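Translation initiation factor eIF2B subunit delta (Schizosaccharomyces pombe, PDB 5B04) forms part of the eIF2B complex, which catalyses the exchange of GDP for GTP on the gamma subunit of the initiation factor eIF2. Local coordinates at residues 292-297 with 317-322; 124-129 with 393-398; 379-384 with 456-461; 173-178 with 188-193. All blocks are in the same frame, centred on the assembly; numbering follows the deposited sequence.

The four contacts sample the two-part fold of the eIF2B alpha/beta/delta family, in which a helical region precedes a Rossmann-like one. Interaction 4 lies in the helices and interaction 1 at one edge of the parallel sheet, on opposite sides of the chain's centre, with their own centres about 46 Å apart. Interaction 2 joins an N-terminal loop to a strand of the small antiparallel sheet, and interaction 3 a loop to the C-terminal helix; they do not touch, but their nearest atoms are only about 6 Å apart and their segments alternate along the chain. Subunit interfaces flank three of the contacts: the beta subunit reaches interactions 1 and 3, epsilon also reaches interaction 1, and gamma reaches interaction 4.

Interaction 1 of 4, residues 292-297 with 317-322; sequences KKFRVV and HGIECT
Val296 and Cys321 lie side by side in parallel strands 294-300 and 320-325, which with helix 306-316 between them form a beta-alpha-beta unit of the Rossmann-like sheet. Backbone bonds set the pairing. Val296 N donates to Glu320 O at 2.7 Å, while Val296 O accepts from Thr322 N at 2.8 Å, so that one residue uses both its polar groups to straddle Cys321. Both bonds are fairly straight, with angles at hydrogen of 173° and 161°. Between them, Cys321 CA makes a CA-H...O contact with Val296 O at 3.2 Å. Cys321 and Thr322 also pair with a parallel strand of the neighbouring beta subunit, so the sheet continues across the interface.

Apolar contacts fill the face of the sheet bearing Val296 and Cys321, on which helices 278-289 and 306-316 pack. Here CG2 of Ile319 does the touching, meeting Val296 CG2 at 3.7 Å and CE2 of the obliquely set Phe294 ring at 3.9 Å. Phe294 CB leads away from the other strand, yet the ring comes back to make this contact.

The other face is more polar. Arg295 and Glu320 meet through their aliphatic parts; with Arg295 NE 4.7 Å from Glu320 OE1 the charges do not touch, and the guanidinium instead forms a salt bridge with Glu335. At the guanidinium edge, near its plane, Thr322 OG1 lies 3.8 Å from Arg295 NH1.

Interaction 2 of 4, residues 124-129 with 393-398; sequences SHLDWR and NELAPG
Leu126 and Leu395 share one first torsion, CG anti to the carbonyl carbon and beside the backbone N (chi1 -60° and -74°), and their side chains cross at about a right angle. The contact lays an irregular N-terminal segment against the short, weakly bonded strand at about 395-396, an outer strand of the four-stranded antiparallel sheet within this chain. Leu395 CG rests 3.6 Å from Leu126 CB, and Leu395 CD2 meets Leu126 CD1 at 3.6 Å. Leu395 CD1 lies between Leu126 and Trp128, 3.6 Å from Leu126 O and 4.0 Å from Trp128 CB. No hydrogen bond joins the two segments. An alanine in place of Leu395 would probably open a gap beside Leu126 CB and CD1 and leave Trp128 CB without its methyl neighbour. Leu395 also packs on Leu428 and Leu430 of the adjoining strand, so the leucine is a link between loop and sheet. Next to it, Asn393 OD1 accepts from Glu394 N at 2.6 Å, using an in-plane lone pair, and also takes the N-H of Tyr432.

Interaction 3 of 4, residues 379-384 with 456-461; sequences YKFTER and PAIINE
Phe381 turns its ring obliquely to the side chain of Ile458. Ile458 CG2 lies 3.8 Å from Phe381 CD2 and equally close to CE2, so a single methyl reaches both atoms of one ring bond, approaching obliquely. Phe381 CB already points to the helix.

The neighbouring Ile459 works differently, reaching out through its terminal methyl. CD1 comes 3.7 Å from Thr382 O and 4.3 Å from Phe381 CB, and thus lies against the backbone of the loop as well as the base of the aromatic side chain. That carbonyl oxygen accepts a hydrogen bond from Ser348 OG, while Thr382 OG1 accepts from Arg384 N at 3.3 Å, an ST turn that shapes the loop just beyond the contact.

In this way the loop following strand 372-375 meets the C-terminal helix 455-461, on which the neighbouring beta subunit also packs; Glu461 forms a salt bridge with Arg386 of that subunit. Between residues 379-384 and 456-461 no hydrogen bond or salt bridge forms, which implies that their association depends on the fit of apolar groups, with Thr382 O bonded to Ser348 and Thr382 OG1 to Arg384 N of its own loop.

Interaction 4 of 4, residues 173-178 with 188-193; sequences IVIQDY and RHLTTH
Leu190 places its CD1 methyl over the middle of the Tyr178 ring, 3.6 Å from the ring centroid and 10° off the normal, a CH-pi contact on one face. The same leucine reaches Ile175 as well: Leu190 CD1 is 3.9 Å from Ile175 CG1, and CD2 extends the contact to Ile175 CD1. These two aliphatic chains cross at about a right angle.

In Tyr178, CG stands anti to the backbone N (chi1 177°), carrying the ring out from the helix end toward Leu190. Its hydroxyl forms a hydrogen bond with His189, OH to ND1 at 2.9 Å; either group could be the donor. The hydroxyl lies near the imidazole plane and ND1 near the phenol plane.

The contact joins consecutive helices, 160-177 and 186-204, of the helical region that precedes the Rossmann-like part in this family, with Tyr178 immediately following the first. Leu238 of helix 231-262 packs on both Ile175 and Leu190.

His193 slides past the tyrosine in the opposite direction, its ring plane inclined 34° to the phenol and its ND1 3.3 Å from Tyr178 CD1. An alanine in place of Tyr178 would probably leave His189 ND1 without its hydroxyl mate and open a gap beside Leu190 and His193. Ser34 of the neighbouring gamma subunit packs on both Tyr178 and His193, while Val174 CG1 approaches His193 ND1 to 4.0 Å.

Interaction 1 of 4, residues 292-297 with 317-322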
loop_
_atom_site.group_PDB
_atom_site.type_symbol
_atom_site.label_atom_id
_atom_site.label_comp_id
_atom_site.label_asym_id
_atom_site.label_seq_id
_atom_site.Cartn_x
_atom_site.Cartn_y
_atom_site.Cartn_z
ATOM N N LYS G 292 -41.954 -6.276 8.796
ATOM C CA LYS G 292 -41.133 -6.079 7.609
ATOM C C LYS G 292 -40.704 -7.430 7.047
ATOM O O LYS G 292 -40.272 -8.309 7.793
ATOM C CB LYS G 292 -39.906 -5.223 7.930
ATOM C CG LYS G 292 -40.229 -3.810 8.394
ATOM C CD LYS G 292 -39.727 -2.771 7.405
ATOM C CE LYS G 292 -39.829 -1.367 7.977
ATOM N NZ LYS G 292 -39.305 -0.347 7.028
ATOM N N LYS G 293 -40.835 -7.598 5.735
ATOM C CA LYS G 293 -40.441 -8.844 5.090
ATOM C C LYS G 293 -38.980 -8.808 4.657
ATOM O O LYS G 293 -38.616 -8.115 3.708
ATOM C CB LYS G 293 -41.335 -9.142 3.885
ATOM C CG LYS G 293 -42.697 -8.469 3.919
ATOM C CD LYS G 293 -43.339 -8.495 2.543
ATOM C CE LYS G 293 -43.261 -9.889 1.939
ATOM N NZ LYS G 293 -44.177 -10.056 0.781
ATOM N N PHE G 294 -38.151 -9.571 5.358
ATOM C CA PHE G 294 -36.722 -9.608 5.083
ATOM C C PHE G 294 -36.118 -10.890 5.633
ATOM O O PHE G 294 -36.753 -11.599 6.413
ATOM C CB PHE G 294 -36.025 -8.392 5.700
ATOM C CG PHE G 294 -36.057 -8.379 7.203
ATOM C CD1 PHE G 294 -37.168 -7.905 7.879
ATOM C CD2 PHE G 294 -34.979 -8.841 7.938
ATOM C CE1 PHE G 294 -37.205 -7.896 9.258
ATOM C CE2 PHE G 294 -35.009 -8.833 9.320
ATOM C CZ PHE G 294 -36.124 -8.358 9.980
ATOM N N ARG G 295 -34.891 -11.189 5.223
ATOM C CA ARG G 295 -34.152 -12.294 5.815
ATOM C C ARG G 295 -32.759 -11.828 6.217
ATOM O O ARG G 295 -32.223 -10.876 5.647
ATOM C CB ARG G 295 -34.074 -13.486 4.856
ATOM C CG ARG G 295 -33.411 -13.205 3.520
ATOM C CD ARG G 295 -33.434 -14.453 2.650
ATOM N NE ARG G 295 -32.918 -14.214 1.306
ATOM C CZ ARG G 295 -31.707 -14.578 0.896
ATOM N NH1 ARG G 295 -30.882 -15.200 1.728
ATOM N NH2 ARG G 295 -31.321 -14.320 -0.347
ATOM N N VAL G 296 -32.184 -12.495 7.211
ATOM C CA VAL G 296 -30.907 -12.081 7.775
ATOM C C VAL G 296 -29.782 -13.042 7.405
ATOM O O VAL G 296 -29.948 -14.258 7.463
ATOM C CB VAL G 296 -30.990 -11.970 9.314
ATOM C CG1 VAL G 296 -29.638 -11.598 9.904
ATOM C CG2 VAL G 296 -32.048 -10.956 9.715
ATOM N N VAL G 297 -28.640 -12.488 7.013
ATOM C CA VAL G 297 -27.441 -13.288 6.807
ATOM C C VAL G 297 -26.475 -13.073 7.963
ATOM O O VAL G 297 -25.981 -11.964 8.172
ATOM C CB VAL G 297 -26.740 -12.947 5.484
ATOM C CG1 VAL G 297 -25.398 -13.655 5.404
ATOM C CG2 VAL G 297 -27.620 -13.325 4.305
ATOM N N HIS G 317 -36.910 -15.713 17.304
ATOM C CA HIS G 317 -37.868 -14.643 17.056
ATOM C C HIS G 317 -38.519 -14.826 15.692
ATOM O O HIS G 317 -39.218 -13.940 15.198
ATOM C CB HIS G 317 -37.194 -13.273 17.151
ATOM C CG HIS G 317 -36.939 -12.822 18.555
ATOM N ND1 HIS G 317 -37.672 -11.826 19.159
ATOM C CD2 HIS G 317 -36.036 -13.236 19.475
ATOM C CE1 HIS G 317 -37.231 -11.641 20.391
ATOM N NE2 HIS G 317 -36.238 -12.486 20.608
ATOM N N GLY G 318 -38.278 -15.984 15.087
ATOM C CA GLY G 318 -38.919 -16.352 13.838
ATOM C C GLY G 318 -38.474 -15.545 12.633
ATOM O O GLY G 318 -39.290 -15.200 11.779
ATOM N N ILE G 319 -37.182 -15.248 12.559
ATOM C CA ILE G 319 -36.637 -14.529 11.413
ATOM C C ILE G 319 -35.892 -15.485 10.485
ATOM O O ILE G 319 -35.123 -16.332 10.941
ATOM C CB ILE G 319 -35.687 -13.396 11.848
ATOM C CG1 ILE G 319 -36.331 -12.550 12.949
ATOM C CG2 ILE G 319 -35.309 -12.528 10.658
ATOM C CD1 ILE G 319 -35.470 -11.395 13.412
ATOM N N GLU G 320 -36.133 -15.349 9.185
ATOM C CA GLU G 320 -35.456 -16.164 8.181
ATOM C C GLU G 320 -33.960 -15.860 8.178
ATOM O O GLU G 320 -33.556 -14.706 8.038
ATOM C CB GLU G 320 -36.062 -15.913 6.799
ATOM C CG GLU G 320 -35.525 -16.808 5.697
ATOM C CD GLU G 320 -36.272 -16.624 4.390
ATOM O OE1 GLU G 320 -35.850 -17.212 3.372
ATOM O OE2 GLU G 320 -37.285 -15.891 4.382
ATOM N N CYS G 321 -33.137 -16.894 8.336
ATOM C CA CYS G 321 -31.705 -16.685 8.518
ATOM C C CYS G 321 -30.815 -17.618 7.699
ATOM O O CYS G 321 -31.133 -18.791 7.498
ATOM C CB CYS G 321 -31.345 -16.826 9.998
ATOM S SG CYS G 321 -31.953 -15.495 11.054
ATOM N N THR G 322 -29.694 -17.074 7.235
ATOM C CA THR G 322 -28.644 -17.854 6.592
ATOM C C THR G 322 -27.367 -17.714 7.416
ATOM O O THR G 322 -27.070 -16.635 7.929
ATOM C CB THR G 322 -28.400 -17.397 5.138
ATOM O OG1 THR G 322 -29.602 -17.560 4.375
ATOM C CG2 THR G 322 -27.290 -18.212 4.490
#

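Interaction 2 of 4, residues 124-129 with 393-398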
loop_
_atom_site.group_PDB
_atom_site.type_symbol
_atom_site.label_atom_id
_atom_site.label_comp_id
_atom_site.label_asym_id
_atom_site.label_seq_id
_atom_site.Cartn_x
_atom_site.Cartn_y
_atom_site.Cartn_z
ATOM N N SER G 124 4.241 -6.833 19.796
ATOM C CA SER G 124 4.979 -6.839 21.056
ATOM C C SER G 124 4.476 -5.806 22.063
ATOM O O SER G 124 4.676 -5.960 23.269
ATOM C CB SER G 124 6.468 -6.604 20.790
ATOM O OG SER G 124 6.676 -5.393 20.085
ATOM N N HIS G 125 3.827 -4.759 21.570
ATOM C CA HIS G 125 3.406 -3.652 22.423
ATOM C C HIS G 125 2.016 -3.859 23.021
ATOM O O HIS G 125 1.648 -3.200 23.994
ATOM C CB HIS G 125 3.436 -2.341 21.636
ATOM C CG HIS G 125 2.611 -2.369 20.388
ATOM N ND1 HIS G 125 3.125 -2.739 19.164
ATOM C CD2 HIS G 125 1.306 -2.076 20.175
ATOM C CE1 HIS G 125 2.174 -2.671 18.250
ATOM N NE2 HIS G 125 1.060 -2.271 18.837
ATOM N N LEU G 126 1.248 -4.771 22.437
ATOM C CA LEU G 126 -0.117 -5.013 22.887
ATOM C C LEU G 126 -0.145 -5.691 24.258
ATOM O O LEU G 126 0.506 -6.716 24.469
ATOM C CB LEU G 126 -0.872 -5.854 21.857
ATOM C CG LEU G 126 -0.990 -5.220 20.469
ATOM C CD1 LEU G 126 -1.675 -6.159 19.489
ATOM C CD2 LEU G 126 -1.730 -3.894 20.547
ATOM N N ASP G 127 -0.904 -5.103 25.178
ATOM C CA ASP G 127 -0.966 -5.567 26.563
ATOM C C ASP G 127 -1.530 -6.980 26.674
ATOM O O ASP G 127 -2.716 -7.208 26.434
ATOM C CB ASP G 127 -1.810 -4.603 27.401
ATOM C CG ASP G 127 -1.633 -3.156 26.983
ATOM O OD1 ASP G 127 -0.491 -2.763 26.663
ATOM O OD2 ASP G 127 -2.636 -2.413 26.971
ATOM N N TRP G 128 -0.674 -7.924 27.054
ATOM C CA TRP G 128 -1.061 -9.327 27.133
ATOM C C TRP G 128 -1.293 -9.781 28.572
ATOM O O TRP G 128 -1.796 -10.880 28.809
ATOM C CB TRP G 128 0.007 -10.205 26.479
ATOM C CG TRP G 128 1.361 -10.045 27.097
ATOM C CD1 TRP G 128 2.309 -9.121 26.764
ATOM C CD2 TRP G 128 1.919 -10.828 28.159
ATOM N NE1 TRP G 128 3.423 -9.282 27.552
ATOM C CE2 TRP G 128 3.209 -10.323 28.416
ATOM C CE3 TRP G 128 1.454 -11.908 28.916
ATOM C CZ2 TRP G 128 4.039 -10.861 29.398
ATOM C CZ3 TRP G 128 2.279 -12.440 29.890
ATOM C CH2 TRP G 128 3.556 -11.916 30.122
ATOM N N ARG G 129 -0.925 -8.935 29.529
ATOM C CA ARG G 129 -1.076 -9.268 30.941
ATOM C C ARG G 129 -2.539 -9.265 31.371
ATOM O O ARG G 129 -3.262 -8.294 31.148
ATOM C CB ARG G 129 -0.277 -8.297 31.809
ATOM C CG ARG G 129 1.228 -8.458 31.688
ATOM C CD ARG G 129 1.962 -7.469 32.577
ATOM N NE ARG G 129 3.408 -7.661 32.521
ATOM C CZ ARG G 129 4.194 -7.150 31.581
ATOM N NH1 ARG G 129 3.675 -6.412 30.608
ATOM N NH2 ARG G 129 5.501 -7.377 31.609
ATOM N N ASN G 393 -5.485 -2.085 20.080
ATOM C CA ASN G 393 -6.277 -3.299 19.952
ATOM C C ASN G 393 -6.261 -4.090 21.255
ATOM O O ASN G 393 -5.657 -3.665 22.239
ATOM C CB ASN G 393 -5.758 -4.159 18.796
ATOM C CG ASN G 393 -6.852 -4.984 18.146
ATOM O OD1 ASN G 393 -7.700 -5.559 18.827
ATOM N ND2 ASN G 393 -6.839 -5.043 16.819
ATOM N N GLU G 394 -6.929 -5.239 21.260
ATOM C CA GLU G 394 -6.988 -6.076 22.450
ATOM C C GLU G 394 -6.646 -7.522 22.119
ATOM O O GLU G 394 -7.306 -8.155 21.295
ATOM C CB GLU G 394 -8.373 -5.994 23.095
ATOM C CG GLU G 394 -8.476 -6.704 24.434
ATOM C CD GLU G 394 -9.867 -6.622 25.032
ATOM O OE1 GLU G 394 -10.569 -5.623 24.774
ATOM O OE2 GLU G 394 -10.257 -7.558 25.762
ATOM N N LEU G 395 -5.609 -8.041 22.767
ATOM C CA LEU G 395 -5.166 -9.407 22.528
ATOM C C LEU G 395 -6.098 -10.432 23.157
ATOM O O LEU G 395 -6.467 -10.322 24.326
ATOM C CB LEU G 395 -3.747 -9.614 23.061
ATOM C CG LEU G 395 -2.623 -8.976 22.247
ATOM C CD1 LEU G 395 -1.264 -9.379 22.798
ATOM C CD2 LEU G 395 -2.752 -9.367 20.791
ATOM N N ALA G 396 -6.477 -11.428 22.364
ATOM C CA ALA G 396 -7.222 -12.573 22.866
ATOM C C ALA G 396 -6.259 -13.740 23.054
ATOM O O ALA G 396 -5.279 -13.852 22.316
ATOM C CB ALA G 396 -8.349 -12.944 21.911
ATOM N N PRO G 397 -6.522 -14.600 24.053
ATOM C CA PRO G 397 -5.682 -15.769 24.338
ATOM C C PRO G 397 -5.370 -16.594 23.091
ATOM O O PRO G 397 -6.282 -16.971 22.356
ATOM C CB PRO G 397 -6.531 -16.573 25.323
ATOM C CG PRO G 397 -7.321 -15.539 26.041
ATOM C CD PRO G 397 -7.628 -14.473 25.023
ATOM N N GLY G 398 -4.088 -16.858 22.860
ATOM C CA GLY G 398 -3.657 -17.591 21.684
ATOM C C GLY G 398 -4.118 -19.035 21.688
ATOM O O GLY G 398 -4.216 -19.667 20.636
#

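Interaction 3 of 4, residues 379-384 with 456-461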
loop_
_atom_site.group_PDB
_atom_site.type_symbol
_atom_site.label_atom_id
_atom_site.label_comp_id
_atom_site.label_asym_id
_atom_site.label_seq_id
_atom_site.Cartn_x
_atom_site.Cartn_y
_atom_site.Cartn_z
ATOM N N TYR G 379 -22.276 8.144 23.001
ATOM C CA TYR G 379 -21.325 8.142 24.109
ATOM C C TYR G 379 -20.140 7.218 23.842
ATOM O O TYR G 379 -19.168 7.211 24.598
ATOM C CB TYR G 379 -22.019 7.740 25.413
ATOM C CG TYR G 379 -22.199 6.250 25.589
ATOM C CD1 TYR G 379 -23.138 5.550 24.844
ATOM C CD2 TYR G 379 -21.436 5.545 26.510
ATOM C CE1 TYR G 379 -23.307 4.187 25.007
ATOM C CE2 TYR G 379 -21.597 4.184 26.678
ATOM C CZ TYR G 379 -22.534 3.510 25.925
ATOM O OH TYR G 379 -22.697 2.153 26.090
ATOM N N LYS G 380 -20.225 6.439 22.768
ATOM C CA LYS G 380 -19.133 5.555 22.383
ATOM C C LYS G 380 -18.239 6.209 21.333
ATOM O O LYS G 380 -17.329 5.575 20.797
ATOM C CB LYS G 380 -19.677 4.220 21.871
ATOM C CG LYS G 380 -20.330 3.377 22.957
ATOM C CD LYS G 380 -20.623 1.963 22.486
ATOM C CE LYS G 380 -21.679 1.948 21.398
ATOM N NZ LYS G 380 -22.119 0.564 21.069
ATOM N N PHE G 381 -18.502 7.479 21.042
ATOM C CA PHE G 381 -17.620 8.258 20.181
ATOM C C PHE G 381 -16.357 8.580 20.969
ATOM O O PHE G 381 -16.409 8.734 22.189
ATOM C CB PHE G 381 -18.290 9.550 19.698
ATOM C CG PHE G 381 -19.413 9.342 18.710
ATOM C CD1 PHE G 381 -19.956 8.085 18.488
ATOM C CD2 PHE G 381 -19.921 10.416 17.997
ATOM C CE1 PHE G 381 -20.987 7.908 17.583
ATOM C CE2 PHE G 381 -20.950 10.244 17.090
ATOM C CZ PHE G 381 -21.483 8.989 16.882
ATOM N N THR G 382 -15.223 8.683 20.284
ATOM C CA THR G 382 -13.968 8.974 20.967
ATOM C C THR G 382 -13.140 10.018 20.226
ATOM O O THR G 382 -13.290 10.206 19.018
ATOM C CB THR G 382 -13.120 7.698 21.153
ATOM O OG1 THR G 382 -11.988 7.988 21.983
ATOM C CG2 THR G 382 -12.639 7.169 19.810
ATOM N N GLU G 383 -12.270 10.700 20.964
ATOM C CA GLU G 383 -11.369 11.684 20.378
ATOM C C GLU G 383 -10.198 10.994 19.688
ATOM O O GLU G 383 -9.461 11.614 18.923
ATOM C CB GLU G 383 -10.853 12.649 21.447
ATOM C CG GLU G 383 -11.919 13.544 22.056
ATOM C CD GLU G 383 -11.356 14.478 23.110
ATOM O OE1 GLU G 383 -10.783 13.981 24.103
ATOM O OE2 GLU G 383 -11.480 15.710 22.942
ATOM N N ARG G 384 -10.040 9.705 19.966
ATOM C CA ARG G 384 -8.907 8.934 19.468
ATOM C C ARG G 384 -8.974 8.712 17.959
ATOM O O ARG G 384 -10.040 8.443 17.404
ATOM C CB ARG G 384 -8.831 7.585 20.190
ATOM C CG ARG G 384 -7.542 6.815 19.948
ATOM C CD ARG G 384 -7.338 5.740 21.005
ATOM N NE ARG G 384 -8.147 4.551 20.752
ATOM C CZ ARG G 384 -8.346 3.583 21.642
ATOM N NH1 ARG G 384 -7.804 3.669 22.849
ATOM N NH2 ARG G 384 -9.094 2.534 21.329
ATOM N N PRO G 456 -16.534 14.028 15.125
ATOM C CA PRO G 456 -15.944 14.989 16.067
ATOM C C PRO G 456 -16.802 16.235 16.277
ATOM O O PRO G 456 -16.604 16.958 17.255
ATOM C CB PRO G 456 -14.611 15.353 15.407
ATOM C CG PRO G 456 -14.830 15.106 13.963
ATOM C CD PRO G 456 -15.724 13.911 13.897
ATOM N N ALA G 457 -17.743 16.478 15.371
ATOM C CA ALA G 457 -18.670 17.592 15.518
ATOM C C ALA G 457 -19.652 17.326 16.655
ATOM O O ALA G 457 -19.971 18.224 17.435
ATOM C CB ALA G 457 -19.417 17.838 14.215
ATOM N N ILE G 458 -20.122 16.086 16.745
ATOM C CA ILE G 458 -21.086 15.687 17.768
ATOM C C ILE G 458 -20.480 15.800 19.167
ATOM O O ILE G 458 -21.162 16.179 20.122
ATOM C CB ILE G 458 -21.597 14.241 17.519
ATOM C CG1 ILE G 458 -22.860 14.260 16.655
ATOM C CG2 ILE G 458 -21.901 13.521 18.825
ATOM C CD1 ILE G 458 -22.635 14.734 15.241
ATOM N N ILE G 459 -19.189 15.499 19.275
ATOM C CA ILE G 459 -18.485 15.559 20.554
ATOM C C ILE G 459 -18.482 16.984 21.116
ATOM O O ILE G 459 -18.376 17.186 22.326
ATOM C CB ILE G 459 -17.036 15.037 20.412
ATOM C CG1 ILE G 459 -17.033 13.673 19.718
ATOM C CG2 ILE G 459 -16.355 14.934 21.770
ATOM C CD1 ILE G 459 -15.690 12.974 19.734
ATOM N N ASN G 460 -18.618 17.971 20.234
ATOM C CA ASN G 460 -18.715 19.366 20.656
ATOM C C ASN G 460 -20.111 19.731 21.154
ATOM O O ASN G 460 -20.265 20.619 21.992
ATOM C CB ASN G 460 -18.312 20.298 19.514
ATOM C CG ASN G 460 -16.810 20.427 19.371
ATOM O OD1 ASN G 460 -16.050 19.749 20.062
ATOM N ND2 ASN G 460 -16.373 21.304 18.474
ATOM N N GLU G 461 -21.125 19.051 20.629
ATOM C CA GLU G 461 -22.496 19.253 21.082
ATOM C C GLU G 461 -22.812 18.354 22.274
ATOM O O GLU G 461 -23.927 18.373 22.798
ATOM C CB GLU G 461 -23.486 18.998 19.942
ATOM C CG GLU G 461 -23.916 20.253 19.185
ATOM C CD GLU G 461 -22.796 20.886 18.375
ATOM O OE1 GLU G 461 -21.714 20.274 18.253
ATOM O OE2 GLU G 461 -23.001 22.003 17.856
#

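Interaction 4 of 4, residues 173-178 with 188-193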
loop_
_atom_site.group_PDB
_atom_site.type_symbol
_atom_site.label_atom_id
_atom_site.label_comp_id
_atom_site.label_asym_id
_atom_site.label_seq_id
_atom_site.Cartn_x
_atom_site.Cartn_y
_atom_site.Cartn_z
ATOM N N ILE G 173 -23.418 0.775 43.550
ATOM C CA ILE G 173 -23.258 -0.091 44.712
ATOM C C ILE G 173 -21.978 0.270 45.458
ATOM O O ILE G 173 -21.949 0.297 46.689
ATOM C CB ILE G 173 -23.217 -1.582 44.311
ATOM C CG1 ILE G 173 -24.515 -1.989 43.609
ATOM C CG2 ILE G 173 -22.967 -2.462 45.526
ATOM C CD1 ILE G 173 -25.635 -2.371 44.555
ATOM N N VAL G 174 -20.925 0.554 44.697
ATOM C CA VAL G 174 -19.655 0.980 45.269
ATOM C C VAL G 174 -19.832 2.249 46.093
ATOM O O VAL G 174 -19.478 2.286 47.268
ATOM C CB VAL G 174 -18.595 1.229 44.178
ATOM C CG1 VAL G 174 -17.372 1.917 44.767
ATOM C CG2 VAL G 174 -18.211 -0.076 43.508
ATOM N N ILE G 175 -20.397 3.279 45.470
ATOM C CA ILE G 175 -20.606 4.562 46.131
ATOM C C ILE G 175 -21.652 4.455 47.244
ATOM O O ILE G 175 -21.514 5.077 48.298
ATOM C CB ILE G 175 -21.022 5.650 45.111
ATOM C CG1 ILE G 175 -19.835 6.010 44.214
ATOM C CG2 ILE G 175 -21.530 6.899 45.812
ATOM C CD1 ILE G 175 -20.162 7.020 43.137
ATOM N N GLN G 176 -22.685 3.647 47.015
ATOM C CA GLN G 176 -23.735 3.452 48.015
ATOM C C GLN G 176 -23.181 2.827 49.293
ATOM O O GLN G 176 -23.509 3.261 50.397
ATOM C CB GLN G 176 -24.861 2.578 47.455
ATOM C CG GLN G 176 -26.007 2.339 48.425
ATOM C CD GLN G 176 -26.838 3.585 48.666
ATOM O OE1 GLN G 176 -26.445 4.472 49.422
ATOM N NE2 GLN G 176 -27.997 3.654 48.021
ATOM N N ASP G 177 -22.340 1.809 49.139
ATOM C CA ASP G 177 -21.730 1.141 50.285
ATOM C C ASP G 177 -20.519 1.937 50.764
ATOM O O ASP G 177 -19.962 1.656 51.824
ATOM C CB ASP G 177 -21.345 -0.298 49.930
ATOM C CG ASP G 177 -22.546 -1.219 49.845
ATOM O OD1 ASP G 177 -23.598 -0.884 50.429
ATOM O OD2 ASP G 177 -22.435 -2.282 49.198
ATOM N N TYR G 178 -20.119 2.930 49.975
ATOM C CA TYR G 178 -18.959 3.753 50.307
ATOM C C TYR G 178 -19.165 4.607 51.551
ATOM O O TYR G 178 -20.126 5.372 51.639
ATOM C CB TYR G 178 -18.604 4.661 49.128
ATOM C CG TYR G 178 -17.467 5.617 49.394
ATOM C CD1 TYR G 178 -16.148 5.180 49.387
ATOM C CD2 TYR G 178 -17.711 6.960 49.639
ATOM C CE1 TYR G 178 -15.106 6.056 49.626
ATOM C CE2 TYR G 178 -16.677 7.840 49.879
ATOM C CZ TYR G 178 -15.377 7.385 49.871
ATOM O OH TYR G 178 -14.346 8.265 50.109
ATOM N N ARG G 188 -12.950 14.792 47.743
ATOM C CA ARG G 188 -11.544 14.492 47.459
ATOM C C ARG G 188 -11.212 13.000 47.437
ATOM O O ARG G 188 -10.327 12.579 46.688
ATOM C CB ARG G 188 -10.617 15.190 48.466
ATOM C CG ARG G 188 -11.191 16.429 49.130
ATOM C CD ARG G 188 -10.445 16.758 50.412
ATOM N NE ARG G 188 -11.026 17.904 51.101
ATOM C CZ ARG G 188 -10.617 18.336 52.286
ATOM N NH1 ARG G 188 -9.621 17.719 52.904
ATOM N NH2 ARG G 188 -11.199 19.384 52.854
ATOM N N HIS G 189 -11.914 12.206 48.243
ATOM C CA HIS G 189 -11.513 10.815 48.436
ATOM C C HIS G 189 -12.403 9.770 47.753
ATOM O O HIS G 189 -12.011 8.604 47.642
ATOM C CB HIS G 189 -11.425 10.486 49.928
ATOM C CG HIS G 189 -10.761 9.175 50.202
ATOM N ND1 HIS G 189 -11.453 7.985 50.313
ATOM C CD2 HIS G 189 -9.450 8.851 50.294
ATOM C CE1 HIS G 189 -10.601 7.000 50.519
ATOM N NE2 HIS G 189 -9.374 7.499 50.507
ATOM N N LEU G 190 -13.592 10.157 47.301
ATOM C CA LEU G 190 -14.433 9.201 46.587
ATOM C C LEU G 190 -13.798 8.859 45.247
ATOM O O LEU G 190 -13.889 7.725 44.779
ATOM C CB LEU G 190 -15.855 9.733 46.383
ATOM C CG LEU G 190 -16.817 8.806 45.623
ATOM C CD1 LEU G 190 -16.812 7.387 46.180
ATOM C CD2 LEU G 190 -18.237 9.360 45.600
ATOM N N THR G 191 -13.140 9.842 44.641
ATOM C CA THR G 191 -12.512 9.644 43.341
ATOM C C THR G 191 -11.302 8.718 43.430
ATOM O O THR G 191 -10.923 8.090 42.443
ATOM C CB THR G 191 -12.082 10.983 42.716
ATOM O OG1 THR G 191 -11.457 10.740 41.450
ATOM C CG2 THR G 191 -11.108 11.716 43.626
ATOM N N THR G 192 -10.700 8.634 44.612
ATOM C CA THR G 192 -9.539 7.775 44.821
ATOM C C THR G 192 -9.971 6.326 45.023
ATOM O O THR G 192 -9.372 5.404 44.467
ATOM C CB THR G 192 -8.703 8.237 46.031
ATOM O OG1 THR G 192 -8.141 9.526 45.759
ATOM C CG2 THR G 192 -7.578 7.253 46.316
ATOM N N HIS G 193 -11.018 6.137 45.821
ATOM C CA HIS G 193 -11.574 4.811 46.062
ATOM C C HIS G 193 -12.087 4.206 44.759
ATOM O O HIS G 193 -11.907 3.016 44.502
ATOM C CB HIS G 193 -12.697 4.882 47.097
ATOM C CG HIS G 193 -13.221 3.543 47.515
ATOM N ND1 HIS G 193 -14.538 3.173 47.342
ATOM C CD2 HIS G 193 -12.607 2.487 48.099
ATOM C CE1 HIS G 193 -14.712 1.947 47.802
ATOM N NE2 HIS G 193 -13.555 1.508 48.266
#